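Local coordinates for protein processed glycerol phosphate lipoteichoic acid synthase 2 (Bacillus subtilis, PDB 2W8D) that belongs to the lipoteichoic acid synthases, with a sulfatase-type domain of the alkaline phosphatase clan that holds a magnesium ion, at residues 18-29 with 319-327; 305-316 with 333-344. One frame throughout, in Å; residues are numbered along the deposited sequence.

Contact 1: residues 18-29 with 319-327; sequences YDVPNNVYFGKA and HLLGVDTKD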
loop_
_atom_site.group_PDB
_atom_site.type_symbol
_atom_site.label_atom_id
_atom_site.label_comp_id
_atom_site.label_asym_id
_atom_site.label_seq_id
_atom_site.Cartn_x
_atom_site.Cartn_y
_atom_site.Cartn_z
ATOM N N TYR A 18 12.459 -14.334 10.519
ATOM C CA TYR A 18 11.902 -14.633 9.230
ATOM C C TYR A 18 10.775 -15.632 9.389
ATOM O O TYR A 18 10.878 -16.617 10.126
ATOM C CB TYR A 18 12.991 -15.167 8.319
ATOM C CG TYR A 18 12.531 -15.653 6.966
ATOM C CD1 TYR A 18 12.058 -14.762 5.989
ATOM C CD2 TYR A 18 12.611 -17.011 6.645
ATOM C CE1 TYR A 18 11.655 -15.236 4.733
ATOM C CE2 TYR A 18 12.218 -17.491 5.415
ATOM C CZ TYR A 18 11.742 -16.616 4.459
ATOM O OH TYR A 18 11.371 -17.137 3.235
ATOM N N ASP A 19 9.677 -15.334 8.722
ATOM C CA ASP A 19 8.520 -16.198 8.733
ATOM C C ASP A 19 8.451 -16.906 7.369
ATOM O O ASP A 19 8.188 -16.267 6.343
ATOM C CB ASP A 19 7.252 -15.382 9.078
ATOM C CG ASP A 19 7.359 -14.638 10.449
ATOM O OD1 ASP A 19 7.882 -15.203 11.444
ATOM O OD2 ASP A 19 6.899 -13.476 10.535
ATOM N N VAL A 20 8.716 -18.219 7.373
ATOM C CA VAL A 20 8.863 -19.023 6.137
ATOM C C VAL A 20 7.549 -19.124 5.326
ATOM O O VAL A 20 6.471 -18.961 5.892
ATOM C CB VAL A 20 9.439 -20.453 6.418
ATOM C CG1 VAL A 20 10.707 -20.381 7.239
ATOM C CG2 VAL A 20 8.415 -21.317 7.111
ATOM N N PRO A 21 7.646 -19.382 3.999
ATOM C CA PRO A 21 6.478 -19.410 3.101
ATOM C C PRO A 21 5.548 -20.625 3.237
ATOM O O PRO A 21 6.005 -21.734 3.485
ATOM C CB PRO A 21 7.107 -19.409 1.703
ATOM C CG PRO A 21 8.553 -18.991 1.902
ATOM C CD PRO A 21 8.913 -19.506 3.245
ATOM N N ASN A 22 4.245 -20.371 3.077
ATOM C CA ASN A 22 3.178 -21.367 2.959
ATOM C C ASN A 22 3.296 -22.085 1.590
ATOM O O ASN A 22 3.125 -21.436 0.549
ATOM C CB ASN A 22 1.852 -20.601 3.058
ATOM C CG ASN A 22 0.615 -21.503 3.166
ATOM O OD1 ASN A 22 0.635 -22.700 2.840
ATOM N ND2 ASN A 22 -0.494 -20.900 3.599
ATOM N N ASN A 23 3.594 -23.394 1.565
ATOM C CA ASN A 23 3.700 -24.069 0.258
ATOM C C ASN A 23 2.381 -24.248 -0.491
ATOM O O ASN A 23 2.382 -24.565 -1.677
ATOM C CB ASN A 23 4.500 -25.385 0.270
ATOM C CG ASN A 23 5.107 -25.717 -1.127
ATOM O OD1 ASN A 23 5.378 -24.805 -1.936
ATOM N ND2 ASN A 23 5.314 -27.021 -1.413
ATOM N N VAL A 24 1.261 -24.029 0.190
ATOM C CA VAL A 24 -0.018 -23.910 -0.500
ATOM C C VAL A 24 0.029 -22.746 -1.489
ATOM O O VAL A 24 -0.653 -22.774 -2.521
ATOM C CB VAL A 24 -1.178 -23.697 0.488
ATOM C CG1 VAL A 24 -2.441 -23.224 -0.232
ATOM C CG2 VAL A 24 -1.448 -24.992 1.269
ATOM N N TYR A 25 0.850 -21.743 -1.190
ATOM C CA TYR A 25 0.881 -20.507 -1.985
ATOM C C TYR A 25 2.220 -20.173 -2.651
ATOM O O TYR A 25 2.244 -19.447 -3.630
ATOM C CB TYR A 25 0.377 -19.307 -1.156
ATOM C CG TYR A 25 -1.024 -19.493 -0.616
ATOM C CD1 TYR A 25 -2.123 -19.543 -1.472
ATOM C CD2 TYR A 25 -1.247 -19.635 0.752
ATOM C CE1 TYR A 25 -3.404 -19.721 -0.980
ATOM C CE2 TYR A 25 -2.526 -19.817 1.259
ATOM C CZ TYR A 25 -3.603 -19.856 0.388
ATOM O OH TYR A 25 -4.873 -20.050 0.886
ATOM N N PHE A 26 3.321 -20.709 -2.133
ATOM C CA PHE A 26 4.641 -20.282 -2.564
ATOM C C PHE A 26 4.945 -20.705 -3.986
ATOM O O PHE A 26 4.997 -21.898 -4.287
ATOM C CB PHE A 26 5.708 -20.825 -1.620
ATOM C CG PHE A 26 7.100 -20.483 -2.037
ATOM C CD1 PHE A 26 7.575 -19.170 -1.912
ATOM C CD2 PHE A 26 7.935 -21.454 -2.566
ATOM C CE1 PHE A 26 8.875 -18.828 -2.309
ATOM C CE2 PHE A 26 9.241 -21.135 -2.975
ATOM C CZ PHE A 26 9.713 -19.823 -2.855
ATOM N N GLY A 27 5.146 -19.735 -4.866
ATOM C CA GLY A 27 5.541 -20.042 -6.240
ATOM C C GLY A 27 4.352 -20.290 -7.148
ATOM O O GLY A 27 4.521 -20.472 -8.345
ATOM N N LYS A 28 3.147 -20.246 -6.583
ATOM C CA LYS A 28 1.919 -20.562 -7.320
ATOM C C LYS A 28 1.539 -19.512 -8.363
ATOM O O LYS A 28 0.643 -19.730 -9.180
ATOM C CB LYS A 28 0.741 -20.808 -6.348
ATOM C CG LYS A 28 0.879 -22.050 -5.471
ATOM C CD LYS A 28 0.956 -23.328 -6.307
ATOM C CE LYS A 28 0.781 -24.587 -5.442
ATOM N NZ LYS A 28 0.955 -25.848 -6.224
ATOM N N ALA A 29 2.218 -18.380 -8.334
ATOM C CA ALA A 29 1.989 -17.328 -9.312
ATOM C C ALA A 29 3.303 -16.976 -10.010
ATOM O O ALA A 29 3.466 -15.895 -10.599
ATOM C CB ALA A 29 1.382 -16.107 -8.647
ATOM N N HIS A 319 6.801 -14.049 -2.401
ATOM C CA HIS A 319 6.519 -15.448 -2.108
ATOM C C HIS A 319 5.571 -16.061 -3.116
ATOM O O HIS A 319 5.855 -17.141 -3.619
ATOM C CB HIS A 319 6.052 -15.654 -0.656
ATOM C CG HIS A 319 7.155 -15.464 0.343
ATOM N ND1 HIS A 319 6.949 -15.483 1.706
ATOM C CD2 HIS A 319 8.480 -15.219 0.167
ATOM C CE1 HIS A 319 8.096 -15.269 2.327
ATOM N NE2 HIS A 319 9.041 -15.111 1.415
ATOM N N LEU A 320 4.491 -15.353 -3.441
ATOM C CA LEU A 320 3.558 -15.809 -4.475
ATOM C C LEU A 320 4.295 -16.064 -5.805
ATOM O O LEU A 320 3.970 -17.013 -6.527
ATOM C CB LEU A 320 2.406 -14.819 -4.670
ATOM C CG LEU A 320 1.209 -14.890 -3.702
ATOM C CD1 LEU A 320 0.363 -13.626 -3.782
ATOM C CD2 LEU A 320 0.338 -16.108 -3.952
ATOM N N LEU A 321 5.310 -15.248 -6.094
ATOM C CA LEU A 321 6.080 -15.376 -7.341
ATOM C C LEU A 321 7.190 -16.411 -7.258
ATOM O O LEU A 321 7.945 -16.614 -8.212
ATOM C CB LEU A 321 6.679 -14.026 -7.734
ATOM C CG LEU A 321 5.758 -12.874 -8.122
ATOM C CD1 LEU A 321 6.587 -11.599 -8.179
ATOM C CD2 LEU A 321 5.125 -13.149 -9.471
ATOM N N GLY A 322 7.300 -17.068 -6.117
ATOM C CA GLY A 322 8.312 -18.108 -5.970
ATOM C C GLY A 322 9.686 -17.563 -5.631
ATOM O O GLY A 322 10.668 -18.262 -5.783
ATOM N N VAL A 323 9.779 -16.324 -5.147
ATOM C CA VAL A 323 11.099 -15.849 -4.735
ATOM C C VAL A 323 11.336 -15.779 -3.239
ATOM O O VAL A 323 10.586 -15.178 -2.494
ATOM C CB VAL A 323 11.692 -14.664 -5.599
ATOM C CG1 VAL A 323 10.668 -14.069 -6.531
ATOM C CG2 VAL A 323 12.426 -13.618 -4.758
ATOM N N ASP A 324 12.398 -16.456 -2.834
ATOM C CA ASP A 324 12.804 -16.594 -1.443
ATOM C C ASP A 324 13.387 -15.297 -0.873
ATOM O O ASP A 324 14.388 -14.784 -1.378
ATOM C CB ASP A 324 13.838 -17.732 -1.334
ATOM C CG ASP A 324 14.316 -17.961 0.095
ATOM O OD1 ASP A 324 13.623 -17.505 1.048
ATOM O OD2 ASP A 324 15.380 -18.606 0.254
ATOM N N THR A 325 12.766 -14.803 0.200
ATOM C CA THR A 325 13.110 -13.514 0.792
ATOM C C THR A 325 13.981 -13.598 2.046
ATOM O O THR A 325 14.273 -12.570 2.662
ATOM C CB THR A 325 11.854 -12.684 1.124
ATOM O OG1 THR A 325 10.987 -13.435 1.977
ATOM C CG2 THR A 325 11.115 -12.282 -0.131
ATOM N N LYS A 326 14.395 -14.806 2.420
ATOM C CA LYS A 326 15.249 -15.013 3.595
ATOM C C LYS A 326 16.572 -14.247 3.567
ATOM O O LYS A 326 17.113 -13.917 4.621
ATOM C CB LYS A 326 15.528 -16.511 3.831
ATOM C CG LYS A 326 16.049 -16.822 5.250
ATOM C CD LYS A 326 15.922 -18.304 5.647
ATOM C CE LYS A 326 15.920 -18.486 7.178
ATOM N NZ LYS A 326 15.041 -19.634 7.614
ATOM N N ASP A 327 17.103 -13.989 2.378
ATOM C CA ASP A 327 18.394 -13.307 2.292
ATOM C C ASP A 327 18.304 -11.771 2.223
ATOM O O ASP A 327 19.326 -11.092 2.215
ATOM C CB ASP A 327 19.249 -13.873 1.156
ATOM C CG ASP A 327 20.738 -13.888 1.503
ATOM O OD1 ASP A 327 21.095 -13.513 2.645
ATOM O OD2 ASP A 327 21.564 -14.278 0.646
#
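Gly27 N donates to His319 O at 3.0 Å, in the plane of that carbonyl. Two residues on, Ala29 N donates to Leu320 O at 2.9 Å. Both acceptors belong to the last residues of helix 313-320. Gly322 ends that helix in a Schellman motif, and its own N also bonds to His319 O. The type II turn Tyr25 to Lys28 lies against this end, with Gly27 CA only 3.4 Å from Gly322 CA. Both glycines have positive phi, and neither has a side chain to keep the backbones apart.

Three rings carry most of the side-chain contact. Phe26 lays one face on Gly322 CA, 4.1 Å from the ring centroid. Its chi1 of 177° sets CG anti to the backbone N and carries the ring past His319 O to Gly322. Pro21 CG sits over the middle of the His319 ring, 3.8 Å from its centroid. Lys326 runs across one face of the Tyr18 ring, its CB 3.9 Å from the centroid, while Thr325 OG1 stands at the ring edge.

Further bonds position these groups. His319 NE2 and Thr325 OG1 share a hydrogen bond of 2.6 Å, and His319 ND1 is bonded to Asp334. Both ring nitrogens are therefore engaged, which probably holds the ring in the orientation that Pro21 covers. Asp324 OD1 accepts from Lys326 N in an Asx turn near the tyrosine hydroxyl.

The contact joins the loop between helix 6-17 and strand 33-39 to the C-terminal end of helix 313-320. Backbone N-H groups satisfy helix-end carbonyls, and CH-pi contacts hold the flanking loop.

Contact 2: residues 305-316 with 333-344; sequences HKYAGDVDVAPT and SDILSKEHREVI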
loop_
_atom_site.group_PDB
_atom_site.type_symbol
_atom_site.label_atom_id
_atom_site.label_comp_id
_atom_site.label_asym_id
_atom_site.label_seq_id
_atom_site.Cartn_x
_atom_site.Cartn_y
_atom_site.Cartn_z
ATOM N N HIS A 305 -8.141 -12.817 7.704
ATOM C CA HIS A 305 -8.406 -11.912 8.849
ATOM C C HIS A 305 -7.186 -11.618 9.715
ATOM O O HIS A 305 -7.280 -10.922 10.734
ATOM C CB HIS A 305 -9.560 -12.436 9.725
ATOM C CG HIS A 305 -10.756 -12.826 8.932
ATOM N ND1 HIS A 305 -11.416 -11.940 8.107
ATOM C CD2 HIS A 305 -11.380 -14.019 8.783
ATOM C CE1 HIS A 305 -12.401 -12.570 7.488
ATOM N NE2 HIS A 305 -12.406 -13.829 7.888
ATOM N N LYS A 306 -6.056 -12.170 9.322
ATOM C CA LYS A 306 -4.812 -11.880 10.004
ATOM C C LYS A 306 -4.504 -10.374 9.986
ATOM O O LYS A 306 -4.616 -9.722 8.963
ATOM C CB LYS A 306 -3.667 -12.626 9.328
ATOM C CG LYS A 306 -3.741 -14.137 9.484
ATOM C CD LYS A 306 -2.443 -14.719 9.005
ATOM C CE LYS A 306 -2.498 -16.233 8.851
ATOM N NZ LYS A 306 -1.255 -16.632 8.113
ATOM N N TYR A 307 -4.127 -9.844 11.140
ATOM C CA TYR A 307 -3.606 -8.470 11.268
ATOM C C TYR A 307 -2.319 -8.369 10.454
ATOM O O TYR A 307 -1.535 -9.311 10.446
ATOM C CB TYR A 307 -3.422 -8.132 12.755
ATOM C CG TYR A 307 -4.745 -7.791 13.404
ATOM C CD1 TYR A 307 -5.792 -8.714 13.467
ATOM C CD2 TYR A 307 -4.969 -6.520 13.898
ATOM C CE1 TYR A 307 -7.048 -8.362 14.044
ATOM C CE2 TYR A 307 -6.183 -6.159 14.473
ATOM C CZ TYR A 307 -7.204 -7.059 14.537
ATOM O OH TYR A 307 -8.353 -6.610 15.106
ATOM N N ALA A 308 -2.153 -7.256 9.731
ATOM C CA ALA A 308 -1.031 -7.041 8.826
ATOM C C ALA A 308 -0.857 -5.561 8.537
ATOM O O ALA A 308 -1.812 -4.820 8.617
ATOM C CB ALA A 308 -1.262 -7.811 7.493
ATOM N N GLY A 309 0.342 -5.132 8.146
ATOM C CA GLY A 309 0.574 -3.737 7.747
ATOM C C GLY A 309 1.249 -3.600 6.386
ATOM O O GLY A 309 1.621 -4.594 5.781
ATOM N N ASP A 310 1.379 -2.372 5.891
ATOM C CA ASP A 310 2.054 -2.094 4.624
ATOM C C ASP A 310 3.341 -2.878 4.360
ATOM O O ASP A 310 3.533 -3.286 3.232
ATOM C CB ASP A 310 2.434 -0.610 4.524
ATOM C CG ASP A 310 1.268 0.264 4.246
ATOM O OD1 ASP A 310 0.296 -0.199 3.566
ATOM O OD2 ASP A 310 1.316 1.413 4.742
ATOM N N VAL A 311 4.228 -3.046 5.368
ATOM C CA VAL A 311 5.559 -3.660 5.160
ATOM C C VAL A 311 5.448 -5.171 4.866
ATOM O O VAL A 311 6.415 -5.815 4.416
ATOM C CB VAL A 311 6.540 -3.416 6.359
ATOM C CG1 VAL A 311 6.959 -1.909 6.484
ATOM C CG2 VAL A 311 5.965 -3.935 7.650
ATOM N N ASP A 312 4.263 -5.731 5.117
ATOM C CA ASP A 312 4.022 -7.139 4.847
ATOM C C ASP A 312 3.690 -7.445 3.381
ATOM O O ASP A 312 3.769 -8.594 2.979
ATOM C CB ASP A 312 2.897 -7.686 5.735
ATOM C CG ASP A 312 3.144 -7.469 7.222
ATOM O OD1 ASP A 312 4.308 -7.386 7.651
ATOM O OD2 ASP A 312 2.160 -7.447 7.975
ATOM N N VAL A 313 3.315 -6.444 2.587
ATOM C CA VAL A 313 2.890 -6.707 1.201
ATOM C C VAL A 313 3.985 -7.300 0.304
ATOM O O VAL A 313 3.751 -8.297 -0.394
ATOM C CB VAL A 313 2.231 -5.471 0.526
ATOM C CG1 VAL A 313 1.646 -5.825 -0.865
ATOM C CG2 VAL A 313 1.127 -4.942 1.375
ATOM N N ALA A 314 5.169 -6.716 0.343
ATOM C CA ALA A 314 6.250 -7.075 -0.586
ATOM C C ALA A 314 6.658 -8.548 -0.498
ATOM O O ALA A 314 6.788 -9.189 -1.536
ATOM C CB ALA A 314 7.487 -6.143 -0.421
ATOM N N PRO A 315 6.867 -9.079 0.744
ATOM C CA PRO A 315 7.138 -10.531 0.893
ATOM C C PRO A 315 5.964 -11.444 0.576
ATOM O O PRO A 315 6.172 -12.600 0.220
ATOM C CB PRO A 315 7.506 -10.682 2.369
ATOM C CG PRO A 315 7.147 -9.330 3.035
ATOM C CD PRO A 315 7.252 -8.323 1.958
ATOM N N THR A 316 4.735 -10.967 0.714
ATOM C CA THR A 316 3.597 -11.789 0.365
ATOM C C THR A 316 3.703 -12.035 -1.147
ATOM O O THR A 316 3.663 -13.184 -1.619
ATOM C CB THR A 316 2.251 -11.078 0.766
ATOM O OG1 THR A 316 2.292 -10.665 2.150
ATOM C CG2 THR A 316 1.078 -11.971 0.550
ATOM N N SER A 333 6.423 -9.273 7.159
ATOM C CA SER A 333 6.249 -10.697 7.299
ATOM C C SER A 333 5.162 -11.115 6.313
ATOM O O SER A 333 4.107 -10.530 6.299
ATOM C CB SER A 333 5.858 -10.992 8.753
ATOM O OG SER A 333 5.361 -12.311 8.899
ATOM N N ASP A 334 5.467 -12.070 5.439
ATOM C CA ASP A 334 4.501 -12.650 4.502
ATOM C C ASP A 334 3.190 -12.970 5.223
ATOM O O ASP A 334 3.160 -13.773 6.154
ATOM C CB ASP A 334 5.108 -13.915 3.882
ATOM C CG ASP A 334 4.132 -14.698 2.992
ATOM O OD1 ASP A 334 3.004 -14.266 2.711
ATOM O OD2 ASP A 334 4.500 -15.792 2.565
ATOM N N ILE A 335 2.110 -12.342 4.779
ATOM C CA ILE A 335 0.811 -12.532 5.404
ATOM C C ILE A 335 0.321 -13.961 5.262
ATOM O O ILE A 335 -0.332 -14.481 6.157
ATOM C CB ILE A 335 -0.253 -11.506 4.883
ATOM C CG1 ILE A 335 0.322 -10.096 4.916
ATOM C CG2 ILE A 335 -1.524 -11.526 5.754
ATOM C CD1 ILE A 335 -0.479 -9.054 4.122
ATOM N N LEU A 336 0.665 -14.623 4.156
ATOM C CA LEU A 336 0.178 -15.998 3.941
ATOM C C LEU A 336 0.985 -17.031 4.710
ATOM O O LEU A 336 0.617 -18.185 4.736
ATOM C CB LEU A 336 0.116 -16.352 2.440
ATOM C CG LEU A 336 -0.764 -15.357 1.676
ATOM C CD1 LEU A 336 -0.799 -15.647 0.172
ATOM C CD2 LEU A 336 -2.181 -15.314 2.299
ATOM N N SER A 337 2.080 -16.613 5.335
ATOM C CA SER A 337 2.907 -17.518 6.129
ATOM C C SER A 337 2.210 -17.985 7.404
ATOM O O SER A 337 1.548 -17.185 8.085
ATOM C CB SER A 337 4.218 -16.842 6.509
ATOM O OG SER A 337 4.940 -17.637 7.431
ATOM N N LYS A 338 2.381 -19.266 7.742
ATOM C CA LYS A 338 1.837 -19.796 8.998
ATOM C C LYS A 338 2.336 -19.022 10.228
ATOM O O LYS A 338 1.567 -18.772 11.154
ATOM C CB LYS A 338 2.133 -21.296 9.159
ATOM C CG LYS A 338 1.073 -22.241 8.586
ATOM C CD LYS A 338 1.376 -22.580 7.117
ATOM C CE LYS A 338 0.786 -23.940 6.658
ATOM N NZ LYS A 338 -0.638 -23.835 6.224
ATOM N N GLU A 339 3.616 -18.651 10.213
ATOM C CA GLU A 339 4.288 -17.994 11.328
ATOM C C GLU A 339 4.082 -16.473 11.342
ATOM O O GLU A 339 4.665 -15.785 12.190
ATOM C CB GLU A 339 5.804 -18.272 11.274
ATOM C CG GLU A 339 6.245 -19.676 10.694
ATOM C CD GLU A 339 7.784 -19.819 10.503
ATOM O OE1 GLU A 339 8.259 -20.946 10.201
ATOM O OE2 GLU A 339 8.520 -18.820 10.670
ATOM N N HIS A 340 3.272 -15.944 10.419
ATOM C CA HIS A 340 3.101 -14.484 10.231
ATOM C C HIS A 340 2.796 -13.733 11.530
ATOM O O HIS A 340 1.805 -14.060 12.185
ATOM C CB HIS A 340 2.001 -14.204 9.185
ATOM C CG HIS A 340 1.571 -12.769 9.112
ATOM N ND1 HIS A 340 2.406 -11.752 8.689
ATOM C CD2 HIS A 340 0.387 -12.181 9.406
ATOM C CE1 HIS A 340 1.750 -10.606 8.725
ATOM N NE2 HIS A 340 0.518 -10.843 9.143
ATOM N N ARG A 341 3.627 -12.740 11.886
ATOM C CA ARG A 341 3.403 -11.949 13.120
ATOM C C ARG A 341 2.236 -10.982 12.967
ATOM O O ARG A 341 2.040 -10.432 11.902
ATOM C CB ARG A 341 4.682 -11.247 13.618
ATOM C CG ARG A 341 5.227 -10.097 12.734
ATOM C CD ARG A 341 4.604 -8.729 13.081
ATOM N NE ARG A 341 5.078 -7.684 12.172
ATOM C CZ ARG A 341 4.575 -7.432 10.962
ATOM N NH1 ARG A 341 3.562 -8.150 10.483
ATOM N NH2 ARG A 341 5.106 -6.472 10.216
ATOM N N GLU A 342 1.452 -10.779 14.023
ATOM C CA GLU A 342 0.247 -9.964 13.915
ATOM C C GLU A 342 0.239 -8.741 14.810
ATOM O O GLU A 342 -0.787 -8.095 14.957
ATOM C CB GLU A 342 -0.974 -10.816 14.193
ATOM C CG GLU A 342 -1.238 -11.805 13.069
ATOM C CD GLU A 342 -2.560 -12.529 13.207
ATOM O OE1 GLU A 342 -2.542 -13.714 13.606
ATOM O OE2 GLU A 342 -3.607 -11.916 12.926
ATOM N N VAL A 343 1.381 -8.407 15.390
ATOM C CA VAL A 343 1.517 -7.222 16.192
ATOM C C VAL A 343 2.011 -6.135 15.212
ATOM O O VAL A 343 3.152 -6.181 14.769
ATOM C CB VAL A 343 2.537 -7.448 17.344
ATOM C CG1 VAL A 343 2.597 -6.249 18.236
ATOM C CG2 VAL A 343 2.166 -8.708 18.200
ATOM N N ILE A 344 1.144 -5.172 14.874
ATOM C CA ILE A 344 1.384 -4.295 13.730
ATOM C C ILE A 344 1.847 -2.932 14.199
ATOM O O ILE A 344 1.077 -2.190 14.787
ATOM C CB ILE A 344 0.140 -4.147 12.806
ATOM C CG1 ILE A 344 -0.549 -5.503 12.510
ATOM C CG2 ILE A 344 0.511 -3.488 11.494
ATOM C CD1 ILE A 344 0.364 -6.558 11.961
#
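Asp312 and Arg341 form the salt bridge of this contact. The guanidinium comes end-on, with NH2 2.8 Å from Asp312 OD1 and NH1 3.0 Å from Asp312 OD2. Carboxylate and guanidinium planes are turned 51° apart. Arg341 has CG between its backbone N and carbonyl carbon (chi1 68°), and a bend at chi2 brings the guanidinium back to the aspartate. Its NH2 also pairs with Glu388 of helix 380-397.

Backbone N-H groups complete the grip on the carboxylate. Ser333 N reaches Asp312 OD1 at 2.9 Å, from above the carboxylate plane. Gly309 N meets Asp312 OD2 on the face opposite Arg341 NH1. Each oxygen thus has at least two donors.

Other hydrogen bonds run between side chains and backbone. His340 NE2 donates to Tyr307 O at 2.9 Å, and its ND1 donates to Ser333 OG, which is also bonded to Asp19. Glu342 OE2 accepts from Tyr307 N at 2.8 Å. The extended chain of Lys306 carries NZ to Ile335 O at 3.1 Å and, more weakly, to Ser337 O. Thr316 OG1 donates to Asp312 O and accepts from Ile335 N in a nearly straight bond of 171°.

Apolar contacts lie between these bonds. Ile335 CD1 packs on Ala308 CB at 3.7 Å, with Ile335 CG1 against Asp312 CB. The backbone of Ile335 covers one face of the His340 ring. Ile344 fits along Tyr307 to Gly309.

Segment 333-344, which leads into strand 344-345, is fastened to strand 308-309 and the start of helix 313-320. Strand 308-309 runs parallel to strand 70-76 in the mixed sheet. Arg341, shared with Glu388, and the backbone donors probably stabilise the charge of buried Asp312.

The two contacts use opposite ends of helix 313-320. Contact 2 is the buried one, nearer the centre of the chain, where strand 308-309 joins the mixed sheet. It depends on a salt bridge and many polar bonds to side chains. Contact 1 is only partly buried and holds the helix end by backbone bonds and ring faces. Their segments alternate along the chain, and they touch directly. Val20 O of contact 1 lies 2.5 Å from Ser337 OG of contact 2, a probable hydrogen bond. Segment 333-344 thus contacts both loop 18-29 and segment 305-316.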